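Thiol:disulfide interchange protein (Proteus mirabilis, PDB 4OD7) probably introduces disulfide bonds into periplasmic proteins by oxidising paired cysteine thiols. Local coordinates at residues 59-64 / 137-142; 63-68 / 146-151; 154-159 / 181-186. The protein carries 1 engineered substitution. All blocks are in the same frame, centred on the assembly; numbering follows the deposited sequence.

Interaction 1 of 3, residues 59-64 / 137-142. With SCN (thiocyanate ion), chain G.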
ATOM      1  N   ALA A  59       4.171  -6.846  -2.953  1.00 21.42           N
ATOM      2  CA  ALA A  59       3.530  -5.853  -3.803  1.00 19.74           C
ATOM      3  C   ALA A  59       2.842  -4.804  -2.911  1.00 21.65           C
ATOM      4  O   ALA A  59       2.408  -5.114  -1.798  1.00 19.10           O
ATOM      5  CB  ALA A  59       2.524  -6.505  -4.733  1.00 17.25           C
ATOM      6  N   ARG A  60       2.746  -3.575  -3.424  1.00 18.84           N
ATOM      7  CA  ARG A  60       2.050  -2.453  -2.771  1.00 15.56           C
ATOM      8  C   ARG A  60       1.297  -1.744  -3.842  1.00 16.50           C
ATOM      9  O   ARG A  60       1.922  -1.182  -4.716  1.00 17.15           O
ATOM     10  CB  ARG A  60       3.038  -1.526  -2.094  1.00 16.49           C
ATOM     11  CG  ARG A  60       2.447  -0.370  -1.349  1.00 15.90           C
ATOM     12  CD  ARG A  60       3.525   0.330  -0.559  1.00 18.01           C
ATOM     13  NE  ARG A  60       3.097   1.610   0.016  1.00 18.25           N
ATOM     14  CZ  ARG A  60       2.371   1.742   1.112  1.00 17.17           C
ATOM     15  NH1 ARG A  60       1.949   0.690   1.761  1.00 15.99           N
ATOM     16  NH2 ARG A  60       2.021   2.920   1.561  1.00 17.84           N
ATOM     17  N   TYR A  61      -0.032  -1.779  -3.771  1.00 14.85           N
ATOM     18  CA  TYR A  61      -0.924  -1.224  -4.787  1.00 14.94           C
ATOM     19  C   TYR A  61      -1.718  -0.045  -4.253  1.00 15.02           C
ATOM     20  O   TYR A  61      -2.159  -0.056  -3.110  1.00 14.14           O
ATOM     21  CB  TYR A  61      -1.878  -2.292  -5.280  1.00 15.53           C
ATOM     22  CG  TYR A  61      -1.206  -3.478  -5.973  1.00 16.56           C
ATOM     23  CD1 TYR A  61       0.016  -3.347  -6.629  1.00 15.14           C
ATOM     24  CD2 TYR A  61      -1.807  -4.743  -5.948  1.00 16.51           C
ATOM     25  CE1 TYR A  61       0.609  -4.471  -7.255  1.00 14.77           C
ATOM     26  CE2 TYR A  61      -1.236  -5.835  -6.555  1.00 15.30           C
ATOM     27  CZ  TYR A  61      -0.039  -5.706  -7.188  1.00 17.38           C
ATOM     28  OH  TYR A  61       0.479  -6.839  -7.770  1.00 23.64           O
ATOM     29  N   HIS A  62      -1.908   0.960  -5.105  1.00 17.03           N
ATOM     30  CA  HIS A  62      -2.710   2.133  -4.778  1.00 14.43           C
ATOM     31  C   HIS A  62      -4.158   1.934  -5.281  1.00 16.72           C
ATOM     32  O   HIS A  62      -4.425   1.253  -6.311  1.00 16.00           O
ATOM     33  CB  HIS A  62      -2.097   3.386  -5.387  1.00 12.78           C
ATOM     34  CG  HIS A  62      -2.738   4.656  -4.916  1.00 13.16           C
ATOM     35  ND1 HIS A  62      -3.876   5.180  -5.487  1.00 13.29           N
ATOM     36  CD2 HIS A  62      -2.380   5.516  -3.935  1.00 12.78           C
ATOM     37  CE1 HIS A  62      -4.198   6.308  -4.872  1.00 14.32           C
ATOM     38  NE2 HIS A  62      -3.307   6.534  -3.924  1.00 13.59           N
ATOM     39  N   VAL A  63      -5.096   2.471  -4.505  1.00 12.68           N
ATOM     40  CA  VAL A  63      -6.495   2.336  -4.839  1.00 14.21           C
ATOM     41  C   VAL A  63      -7.062   3.628  -5.470  1.00 15.45           C
ATOM     42  O   VAL A  63      -6.665   4.720  -5.143  1.00 16.75           O
ATOM     43  CB  VAL A  63      -7.325   1.958  -3.581  1.00 16.03           C
ATOM     44  CG1 VAL A  63      -6.784   0.669  -2.908  1.00 13.60           C
ATOM     45  CG2 VAL A  63      -7.394   3.116  -2.599  1.00 14.94           C
ATOM     46  N   ASP A  64      -8.033   3.473  -6.359  1.00 18.32           N
ATOM     47  CA  ASP A  64      -8.594   4.593  -7.090  1.00 18.21           C
ATOM     48  C   ASP A  64      -9.696   5.266  -6.347  1.00 17.86           C
ATOM     49  O   ASP A  64     -10.040   6.395  -6.675  1.00 20.52           O
ATOM     50  CB  ASP A  64      -9.181   4.146  -8.426  1.00 22.10           C
ATOM     51  CG  ASP A  64      -8.152   3.704  -9.436  1.00 22.37           C
ATOM     52  OD1 ASP A  64      -6.926   3.805  -9.217  1.00 20.90           O
ATOM     53  OD2 ASP A  64      -8.616   3.189 -10.465  1.00 24.43           O
ATOM     54  N   SER A 137      -2.987  -1.195 -14.577  1.00 14.65           N
ATOM     55  CA  SER A 137      -3.898  -2.318 -14.780  1.00 15.88           C
ATOM     56  C   SER A 137      -3.719  -3.319 -13.676  1.00 15.58           C
ATOM     57  O   SER A 137      -4.686  -3.835 -13.146  1.00 16.02           O
ATOM     58  CB  SER A 137      -3.692  -2.931 -16.140  1.00 19.01           C
ATOM     59  OG  SER A 137      -3.941  -1.947 -17.102  1.00 18.65           O
ATOM     60  N   GLN A 138      -2.466  -3.583 -13.320  1.00 18.16           N
ATOM     61  CA  GLN A 138      -2.144  -4.541 -12.269  1.00 19.19           C
ATOM     62  C   GLN A 138      -2.796  -4.180 -10.939  1.00 17.87           C
ATOM     63  O   GLN A 138      -3.274  -5.058 -10.229  1.00 19.37           O
ATOM     64  CB  GLN A 138      -0.652  -4.607 -12.039  1.00 16.46           C
ATOM     65  CG  GLN A 138      -0.303  -5.722 -11.073  1.00 18.70           C
ATOM     66  CD  GLN A 138       1.150  -6.125 -11.156  1.00 19.46           C
ATOM     67  OE1 GLN A 138       1.485  -7.122 -11.772  1.00 23.22           O
ATOM     68  NE2 GLN A 138       2.023  -5.347 -10.514  1.00 20.72           N
ATOM     69  N   GLN A 139      -2.740  -2.897 -10.602  1.00 15.49           N
ATOM     70  CA  GLN A 139      -3.313  -2.368  -9.358  1.00 13.55           C
ATOM     71  C   GLN A 139      -4.832  -2.451  -9.320  1.00 15.87           C
ATOM     72  O   GLN A 139      -5.438  -2.960  -8.370  1.00 16.38           O
ATOM     73  CB  GLN A 139      -2.863  -0.937  -9.190  1.00 13.59           C
ATOM     74  CG  GLN A 139      -1.403  -0.849  -8.892  1.00 13.49           C
ATOM     75  CD  GLN A 139      -0.915   0.571  -8.757  1.00 15.11           C
ATOM     76  OE1 GLN A 139      -0.974   1.165  -7.675  1.00 15.51           O
ATOM     77  NE2 GLN A 139      -0.408   1.126  -9.854  1.00 16.41           N
ATOM     78  N   GLN A 140      -5.431  -1.961 -10.397  1.00 16.83           N
ATOM     79  CA  GLN A 140      -6.858  -1.866 -10.520  1.00 20.35           C
ATOM     80  C   GLN A 140      -7.492  -3.240 -10.477  1.00 19.81           C
ATOM     81  O   GLN A 140      -8.516  -3.405  -9.870  1.00 22.80           O
ATOM     82  CB  GLN A 140      -7.206  -1.186 -11.828  1.00 21.47           C
ATOM     83  CG  GLN A 140      -6.787   0.277 -11.945  1.00 20.48           C
ATOM     84  CD  GLN A 140      -7.030   0.800 -13.362  1.00 23.45           C
ATOM     85  OE1 GLN A 140      -6.859   0.059 -14.348  1.00 23.57           O
ATOM     86  NE2 GLN A 140      -7.424   2.071 -13.483  1.00 24.18           N
ATOM     87  N   ASN A 141      -6.870  -4.219 -11.134  1.00 20.19           N
ATOM     88  CA  ASN A 141      -7.341  -5.610 -11.129  1.00 20.31           C
ATOM     89  C   ASN A 141      -7.161  -6.272  -9.814  1.00 22.15           C
ATOM     90  O   ASN A 141      -7.955  -7.121  -9.460  1.00 23.59           O
ATOM     91  CB  ASN A 141      -6.591  -6.465 -12.135  1.00 23.61           C
ATOM     92  CG  ASN A 141      -6.917  -6.146 -13.549  1.00 23.47           C
ATOM     93  OD1 ASN A 141      -6.104  -6.398 -14.420  1.00 26.87           O
ATOM     94  ND2 ASN A 141      -8.108  -5.626 -13.809  1.00 27.27           N
ATOM     95  N   ALA A 142      -6.087  -5.909  -9.109  1.00 22.30           N
ATOM     96  CA  ALA A 142      -5.835  -6.455  -7.773  1.00 24.01           C
ATOM     97  C   ALA A 142      -6.855  -6.005  -6.777  1.00 18.13           C
ATOM     98  O   ALA A 142      -7.318  -6.790  -5.982  1.00 20.52           O
ATOM     99  CB  ALA A 142      -4.424  -6.047  -7.265  1.00 19.82           C
TER
HETATM  100  S   SCN G 201      -1.343  -2.464   3.758  1.00 25.88           S
HETATM  101  C   SCN G 201      -0.508  -0.956   4.003  1.00 18.14           C
HETATM  102  N   SCN G 201      -0.048   0.121   4.212  1.00 12.81           N
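Gln-139 reaches from helix 130-145 to the strand backbone at His-62 and passes Tyr-61 on the way. Its CB lies 3.9 Å from the backbone O of His-62. CG sits beside the backbone N of its own residue (chi1 -69°) and comes to 3.7 Å from CD1 of Tyr-61. The chain then runs extended to CD, the amide carbon. OE1 accepts the backbone N-H of His-62, with N to OE1 at 2.7 Å and an N-H...O angle of 166°. The donor lies in the carbonyl plane, on a lone pair. The other amide atom, NE2, turns back to its own helix and donates to Leu-135 O, with a weaker bond to Thr-74 O.

In the DsbA fold a helical domain is inserted into the thioredoxin fold, and helix 130-145 leads back from it to the sheet. Strand 58-62 is an outermost strand, and the helix passes it at 84°. Tyr-61 points from the strand toward the helix and packs between them. CA of Gln-139 stands 4.1 Å above the plane of the Tyr-61 ring, toward its rim. On the Ala-142 side the packing is tight: CB of Ala-142 is 3.2 Å from CD2 of Tyr-61. The side chain of Gln-138 crosses the tyrosine at about a right angle near the hydroxyl, with no hydrogen bond between them.

The imidazole of His-62 leads away from the helix and bonds to Thr-74 and to the backbone N of Phe-30. Asp-64 OD1 also binds Thr-74, while its OD2 takes a weak bond from Gln-140 NE2 at 3.4 Å. Arg-60 points away from the helix. Its NH1 donates at 3.2 Å to N of a thiocyanate ion, probably from the crystallisation liquor, near the guanidinium plane, and forms a salt bridge with Glu-26.

Interaction 2 of 3, residues 63-68 / 146-151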
ATOM      1  N   VAL A  63      -5.096   2.471  -4.505  1.00 12.68           N
ATOM      2  CA  VAL A  63      -6.495   2.336  -4.839  1.00 14.21           C
ATOM      3  C   VAL A  63      -7.062   3.628  -5.470  1.00 15.45           C
ATOM      4  O   VAL A  63      -6.665   4.720  -5.143  1.00 16.75           O
ATOM      5  CB  VAL A  63      -7.325   1.958  -3.581  1.00 16.03           C
ATOM      6  CG1 VAL A  63      -6.784   0.669  -2.908  1.00 13.60           C
ATOM      7  CG2 VAL A  63      -7.394   3.116  -2.599  1.00 14.94           C
ATOM      8  N   ASP A  64      -8.033   3.473  -6.359  1.00 18.32           N
ATOM      9  CA  ASP A  64      -8.594   4.593  -7.090  1.00 18.21           C
ATOM     10  C   ASP A  64      -9.696   5.266  -6.347  1.00 17.86           C
ATOM     11  O   ASP A  64     -10.040   6.395  -6.675  1.00 20.52           O
ATOM     12  CB  ASP A  64      -9.181   4.146  -8.426  1.00 22.10           C
ATOM     13  CG  ASP A  64      -8.152   3.704  -9.436  1.00 22.37           C
ATOM     14  OD1 ASP A  64      -6.926   3.805  -9.217  1.00 20.90           O
ATOM     15  OD2 ASP A  64      -8.616   3.189 -10.465  1.00 24.43           O
ATOM     16  N   PHE A  65     -10.268   4.567  -5.367  1.00 19.15           N
ATOM     17  CA  PHE A  65     -11.600   4.918  -4.892  1.00 22.33           C
ATOM     18  C   PHE A  65     -11.652   5.991  -3.810  1.00 21.80           C
ATOM     19  O   PHE A  65     -12.738   6.424  -3.445  1.00 23.39           O
ATOM     20  CB  PHE A  65     -12.390   3.661  -4.428  1.00 23.94           C
ATOM     21  CG  PHE A  65     -11.708   2.794  -3.377  1.00 19.87           C
ATOM     22  CD1 PHE A  65     -11.735   3.123  -2.046  1.00 19.66           C
ATOM     23  CD2 PHE A  65     -11.126   1.607  -3.734  1.00 19.86           C
ATOM     24  CE1 PHE A  65     -11.140   2.323  -1.115  1.00 18.78           C
ATOM     25  CE2 PHE A  65     -10.528   0.809  -2.799  1.00 20.27           C
ATOM     26  CZ  PHE A  65     -10.544   1.159  -1.484  1.00 20.02           C
ATOM     27  N   LEU A  66     -10.505   6.463  -3.346  1.00 20.42           N
ATOM     28  CA  LEU A  66     -10.503   7.604  -2.453  1.00 21.06           C
ATOM     29  C   LEU A  66      -9.960   8.808  -3.189  1.00 20.51           C
ATOM     30  O   LEU A  66      -9.040   8.685  -3.976  1.00 20.84           O
ATOM     31  CB  LEU A  66      -9.691   7.319  -1.210  1.00 20.27           C
ATOM     32  CG  LEU A  66     -10.220   6.179  -0.321  1.00 18.89           C
ATOM     33  CD1 LEU A  66      -9.311   5.968   0.888  1.00 19.02           C
ATOM     34  CD2 LEU A  66     -11.642   6.452   0.110  1.00 17.83           C
ATOM     35  N   GLY A  67     -10.607   9.950  -2.985  1.00 18.14           N
ATOM     36  CA  GLY A  67     -10.072  11.235  -3.364  1.00 17.49           C
ATOM     37  C   GLY A  67     -10.445  11.596  -4.772  1.00 22.20           C
ATOM     38  O   GLY A  67     -10.707  10.709  -5.579  1.00 25.13           O
ATOM     39  N   PRO A  68     -10.480  12.892  -5.085  1.00 23.01           N
ATOM     40  CA  PRO A  68     -10.811  13.319  -6.441  1.00 24.00           C
ATOM     41  C   PRO A  68      -9.828  12.836  -7.491  1.00 23.59           C
ATOM     42  O   PRO A  68     -10.242  12.453  -8.582  1.00 25.67           O
ATOM     43  CB  PRO A  68     -10.786  14.840  -6.343  1.00 20.23           C
ATOM     44  CG  PRO A  68     -11.064  15.128  -4.991  1.00 20.48           C
ATOM     45  CD  PRO A  68     -10.406  14.046  -4.189  1.00 24.28           C
ATOM     46  N   PHE A 146      -9.116  -8.937  -5.010  1.00 25.13           N
ATOM     47  CA  PHE A 146      -8.921  -9.099  -3.589  1.00 25.57           C
ATOM     48  C   PHE A 146     -10.084  -8.447  -2.806  1.00 25.87           C
ATOM     49  O   PHE A 146     -10.070  -8.434  -1.580  1.00 26.64           O
ATOM     50  CB  PHE A 146      -7.569  -8.518  -3.175  1.00 23.12           C
ATOM     51  CG  PHE A 146      -6.389  -9.298  -3.666  1.00 26.77           C
ATOM     52  CD1 PHE A 146      -5.643 -10.044  -2.785  1.00 33.89           C
ATOM     53  CD2 PHE A 146      -6.028  -9.297  -4.996  1.00 28.72           C
ATOM     54  CE1 PHE A 146      -4.553 -10.778  -3.215  1.00 36.78           C
ATOM     55  CE2 PHE A 146      -4.946 -10.014  -5.426  1.00 34.20           C
ATOM     56  CZ  PHE A 146      -4.210 -10.764  -4.529  1.00 36.94           C
ATOM     57  N   GLN A 147     -11.086  -7.942  -3.528  1.00 25.19           N
ATOM     58  CA  GLN A 147     -12.252  -7.269  -2.945  1.00 24.66           C
ATOM     59  C   GLN A 147     -11.895  -6.227  -1.884  1.00 24.91           C
ATOM     60  O   GLN A 147     -12.347  -6.300  -0.729  1.00 24.63           O
ATOM     61  CB  GLN A 147     -13.205  -8.305  -2.336  1.00 31.70           C
ATOM     62  N   ILE A 148     -11.084  -5.252  -2.279  1.00 23.78           N
ATOM     63  CA  ILE A 148     -10.602  -4.232  -1.351  1.00 19.55           C
ATOM     64  C   ILE A 148     -11.527  -3.064  -1.403  1.00 20.11           C
ATOM     65  O   ILE A 148     -11.673  -2.442  -2.444  1.00 23.95           O
ATOM     66  CB  ILE A 148      -9.185  -3.791  -1.683  1.00 19.57           C
ATOM     67  CG1 ILE A 148      -8.271  -5.016  -1.755  1.00 18.40           C
ATOM     68  CG2 ILE A 148      -8.684  -2.706  -0.675  1.00 16.54           C
ATOM     69  CD1 ILE A 148      -8.256  -5.826  -0.499  1.00 23.39           C
ATOM     70  N   ASN A 149     -12.153  -2.790  -0.266  1.00 20.25           N
ATOM     71  CA  ASN A 149     -13.140  -1.733  -0.147  1.00 31.31           C
ATOM     72  C   ASN A 149     -12.692  -0.653   0.811  1.00 25.25           C
ATOM     73  O   ASN A 149     -13.324   0.378   0.894  1.00 22.30           O
ATOM     74  CB  ASN A 149     -14.466  -2.306   0.380  1.00 44.62           C
ATOM     75  CG  ASN A 149     -15.190  -3.175  -0.629  1.00 56.40           C
ATOM     76  OD1 ASN A 149     -15.231  -2.877  -1.825  1.00 59.12           O
ATOM     77  ND2 ASN A 149     -15.777  -4.264  -0.140  1.00 62.29           N
ATOM     78  N   GLY A 150     -11.610  -0.919   1.534  1.00 22.88           N
ATOM     79  CA  GLY A 150     -11.099  -0.024   2.527  1.00 19.54           C
ATOM     80  C   GLY A 150      -9.613  -0.224   2.644  1.00 19.12           C
ATOM     81  O   GLY A 150      -9.089  -1.289   2.333  1.00 20.39           O
ATOM     82  N   VAL A 151      -8.929   0.823   3.080  1.00 19.17           N
ATOM     83  CA  VAL A 151      -7.490   0.823   3.210  1.00 15.88           C
ATOM     84  C   VAL A 151      -7.092   1.487   4.508  1.00 14.23           C
ATOM     85  O   VAL A 151      -7.758   2.396   4.990  1.00 14.60           O
ATOM     86  CB  VAL A 151      -6.782   1.574   2.055  1.00 15.93           C
ATOM     87  CG1 VAL A 151      -6.817   0.757   0.763  1.00 14.98           C
ATOM     88  CG2 VAL A 151      -7.349   2.980   1.862  1.00 13.89           C
TER
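The CA atoms of Val-63 and Val-151, and of Phe-65 and Asn-149, are nearest across the segments, 8.3 Å apart in each pair. Neither segment is a regular helix or strand. Residues 63-68 lead from strand 58-62 to helix 70-83. Residues 146-151 leave helix 130-145, whose end is a Schellman motif with positive phi at Gln-147.

The two valines slide past each other in opposite directions. CG1 of Val-63 meets CG1 of Val-151 at 3.7 Å. Leu-66 and Val-151 meet tip to tip, CD1 to CG2, also at 3.7 Å. Phe-65 holds CG between its backbone N and carbonyl carbon (chi1 55°). Within the same segment, CG2 of Val-63 lies over the centre of the ring, 3.8 Å above its plane. The far end of the ring meets backbone: CE2 is 3.5 Å from Ile-148 O, and CE1 is 3.5 Å from Asn-149 O.

Val-151 ends the part of the loop that, in DsbA enzymes, leads directly into the cis-proline beside the active site. The bound peptide lies here. Phe-65 and Leu-66 pack against its backbone. The two loops are held to each other by apolar and van der Waals contact, without hydrogen bonds. The backbone of Val-151 hydrogen-bonds to the peptide, while its side chain is buried against Val-63 and Leu-66. This is consistent with an apolar support for the peptide-binding backbone.

Interaction 3 of 3, residues 154-159 / 181-186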
ATOM      1  N   MET A 154      -4.043  -5.641   3.756  1.00 19.08           N
ATOM      2  CA  MET A 154      -2.942  -6.534   3.330  1.00 19.24           C
ATOM      3  C   MET A 154      -3.514  -7.958   3.207  1.00 22.41           C
ATOM      4  O   MET A 154      -4.309  -8.397   4.042  1.00 23.93           O
ATOM      5  CB  MET A 154      -1.773  -6.477   4.341  1.00 19.52           C
ATOM      6  CG  MET A 154      -0.476  -7.118   3.935  1.00 23.16           C
ATOM      7  SD  MET A 154       0.785  -7.088   5.228  1.00 27.93           S
ATOM      8  CE  MET A 154       1.201  -5.364   5.301  1.00 21.71           C
ATOM      9  N   VAL A 155      -3.211  -8.632   2.110  1.00 21.62           N
ATOM     10  CA  VAL A 155      -3.699  -9.986   1.890  1.00 26.60           C
ATOM     11  C   VAL A 155      -2.517 -10.907   1.675  1.00 28.42           C
ATOM     12  O   VAL A 155      -1.558 -10.519   1.004  1.00 28.38           O
ATOM     13  CB  VAL A 155      -4.657 -10.045   0.737  1.00 27.60           C
ATOM     14  CG1 VAL A 155      -5.158 -11.475   0.553  1.00 28.48           C
ATOM     15  CG2 VAL A 155      -5.803  -9.078   1.026  1.00 26.63           C
ATOM     16  N   ILE A 156      -2.545 -12.092   2.280  1.00 28.12           N
ATOM     17  CA  ILE A 156      -1.386 -12.976   2.216  1.00 31.36           C
ATOM     18  C   ILE A 156      -1.696 -14.261   1.462  1.00 32.00           C
ATOM     19  O   ILE A 156      -2.731 -14.857   1.682  1.00 35.42           O
ATOM     20  CB  ILE A 156      -0.899 -13.273   3.619  1.00 34.81           C
ATOM     21  CG1 ILE A 156      -0.430 -11.953   4.240  1.00 38.61           C
ATOM     22  CG2 ILE A 156       0.228 -14.279   3.594  1.00 37.47           C
ATOM     23  CD1 ILE A 156      -0.207 -12.011   5.695  1.00 43.91           C
ATOM     24  N   ASP A 157      -0.790 -14.648   0.556  1.00 30.09           N
ATOM     25  CA  ASP A 157      -0.940 -15.838  -0.284  1.00 35.15           C
ATOM     26  C   ASP A 157      -2.236 -15.864  -1.092  1.00 33.56           C
ATOM     27  O   ASP A 157      -2.684 -16.942  -1.545  1.00 33.55           O
ATOM     28  CB  ASP A 157      -0.816 -17.095   0.573  1.00 42.48           C
ATOM     29  CG  ASP A 157       0.583 -17.270   1.124  1.00 48.17           C
ATOM     30  OD1 ASP A 157       1.545 -16.858   0.431  1.00 47.87           O
ATOM     31  OD2 ASP A 157       0.721 -17.786   2.255  1.00 54.45           O
ATOM     32  N   GLY A 158      -2.787 -14.673  -1.330  1.00 30.47           N
ATOM     33  CA  GLY A 158      -4.037 -14.518  -2.048  1.00 29.34           C
ATOM     34  C   GLY A 158      -5.216 -15.160  -1.347  1.00 31.28           C
ATOM     35  O   GLY A 158      -6.280 -15.311  -1.941  1.00 32.93           O
ATOM     36  N   LYS A 159      -5.045 -15.504  -0.071  1.00 38.38           N
ATOM     37  CA  LYS A 159      -6.012 -16.353   0.650  1.00 42.19           C
ATOM     38  C   LYS A 159      -6.401 -15.813   2.042  1.00 40.23           C
ATOM     39  O   LYS A 159      -7.539 -16.023   2.462  1.00 41.67           O
ATOM     40  CB  LYS A 159      -5.515 -17.813   0.763  1.00 44.70           C
ATOM     41  CG  LYS A 159      -4.394 -18.110   1.741  1.00 42.76           C
ATOM     42  CD  LYS A 159      -4.089 -19.627   1.746  1.00 44.12           C
ATOM     43  CE  LYS A 159      -2.585 -19.923   1.640  1.00 46.81           C
ATOM     44  NZ  LYS A 159      -2.200 -21.368   1.836  1.00 48.69           N
ATOM     45  N   ASP A 181       4.921 -10.026  13.281  1.00 33.02           N
ATOM     46  CA  ASP A 181       4.899 -11.357  13.871  1.00 36.14           C
ATOM     47  C   ASP A 181       3.794 -12.222  13.242  1.00 36.78           C
ATOM     48  O   ASP A 181       4.041 -13.347  12.843  1.00 40.10           O
ATOM     49  CB  ASP A 181       4.690 -11.207  15.367  1.00 37.85           C
ATOM     50  CG  ASP A 181       5.269 -12.332  16.181  1.00 44.16           C
ATOM     51  OD1 ASP A 181       6.147 -13.082  15.686  1.00 45.98           O
ATOM     52  OD2 ASP A 181       4.844 -12.435  17.357  1.00 46.50           O
ATOM     53  N   VAL A 182       2.567 -11.700  13.175  1.00 38.63           N
ATOM     54  CA  VAL A 182       1.416 -12.425  12.587  1.00 36.28           C
ATOM     55  C   VAL A 182       1.601 -12.790  11.105  1.00 35.33           C
ATOM     56  O   VAL A 182       1.205 -13.864  10.679  1.00 35.34           O
ATOM     57  CB  VAL A 182       0.106 -11.628  12.769  1.00 34.04           C
ATOM     58  CG1 VAL A 182      -1.071 -12.313  12.111  1.00 33.62           C
ATOM     59  CG2 VAL A 182      -0.172 -11.475  14.235  1.00 34.41           C
ATOM     60  N   VAL A 183       2.139 -11.861  10.313  1.00 35.26           N
ATOM     61  CA  VAL A 183       2.341 -12.074   8.876  1.00 33.32           C
ATOM     62  C   VAL A 183       3.237 -13.259   8.590  1.00 33.76           C
ATOM     63  O   VAL A 183       2.900 -14.108   7.769  1.00 33.60           O
ATOM     64  CB  VAL A 183       2.926 -10.842   8.205  1.00 28.55           C
ATOM     65  CG1 VAL A 183       3.314 -11.141   6.751  1.00 27.95           C
ATOM     66  CG2 VAL A 183       1.919  -9.730   8.275  1.00 31.75           C
ATOM     67  N   ASN A 184       4.368 -13.302   9.280  1.00 39.32           N
ATOM     68  CA  ASN A 184       5.365 -14.349   9.094  1.00 40.79           C
ATOM     69  C   ASN A 184       4.786 -15.721   9.476  1.00 43.69           C
ATOM     70  O   ASN A 184       5.183 -16.752   8.923  1.00 44.97           O
ATOM     71  CB  ASN A 184       6.592 -14.065   9.966  1.00 37.11           C
ATOM     72  CG  ASN A 184       7.434 -12.935   9.462  1.00 35.16           C
ATOM     73  OD1 ASN A 184       7.215 -12.403   8.386  1.00 36.16           O
ATOM     74  ND2 ASN A 184       8.398 -12.538  10.262  1.00 35.97           N
ATOM     75  N   GLN A 185       3.808 -15.727  10.387  1.00 42.81           N
ATOM     76  CA  GLN A 185       3.148 -16.964  10.775  1.00 44.62           C
ATOM     77  C   GLN A 185       2.187 -17.392   9.689  1.00 44.10           C
ATOM     78  O   GLN A 185       2.060 -18.572   9.403  1.00 48.99           O
ATOM     79  CB  GLN A 185       2.411 -16.803  12.117  1.00 44.69           C
ATOM     80  N   LEU A 186       1.529 -16.440   9.060  1.00 38.83           N
ATOM     81  CA  LEU A 186       0.675 -16.758   7.939  1.00 38.39           C
ATOM     82  C   LEU A 186       1.481 -17.143   6.720  1.00 38.27           C
ATOM     83  O   LEU A 186       0.978 -17.794   5.798  1.00 38.86           O
ATOM     84  CB  LEU A 186      -0.158 -15.558   7.581  1.00 35.68           C
ATOM     85  CG  LEU A 186      -1.329 -15.287   8.499  1.00 36.97           C
ATOM     86  CD1 LEU A 186      -1.628 -13.815   8.500  1.00 33.16           C
ATOM     87  CD2 LEU A 186      -2.509 -16.063   8.000  1.00 39.75           C
TER
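Ile-156 pushes its CD1 between Val-183 and Leu-186 of helix 172-187. This apolar group makes most of the contact. CD1 of Ile-156 is 3.6 Å from CD1 of Leu-186 and 3.8 Å from CG1 of Val-183. CG1 of Ile-156 lies anti to its carbonyl carbon (chi1 -64°), and the chain then extends toward the helix. Its side chain crosses that of Leu-186 at about a right angle. Met-154, two residues earlier on the same strand face, adds its sulfur: SD lies 4.2 Å from CG2 of Val-183. The methionine bends at its last torsion. The nearest atoms of its side chain and a thiocyanate ion, probably from the crystallisation liquor, are about 4 Å apart.

The polar side is slight. Asp-157 OD2 comes to 3.6 Å from the backbone O of Leu-186. The two oxygens are close but no hydrogen bond joins them. Asp-157 and Gly-158 both have positive phi and form a type I' turn. The turn is closed by the bond from Lys-159 N to Ile-156 O, 3.0 Å long.

Strand 154-156 and helix 181-186 run in roughly the same direction, 29° apart. As in other thioredoxin folds, the C-terminal helix lies against the sheet. Strand 160-162 shares this face, since Met-162 touches Ile-156, Val-182 and Leu-186. On the other flank Met-154 touches Val-24 and Glu-26 of strand 24-28.

In the fold
Interactions 1 and 3 reach the same sheet in different places. Interaction 1 sets an outermost strand against helix 130-145; interaction 3 sets an inner strand against the C-terminal helix. Their nearest atoms are about 7 Å apart. Interaction 3 is the most buried and almost wholly apolar. Interaction 1 is partly buried and mixes aromatic packing with one firm and one weak amide hydrogen bond. Interaction 2 continues from 1 through Val-63 and Asp-64, joins the loops beyond that strand and helix, and borders the bound peptide. Its side chains are also apolar, but they rest partly on loop backbone, and it is less enclosed. Phe-146, in segment 146-151 but outside that contact, packs on Val-155 and Gly-158 of segment 154-159.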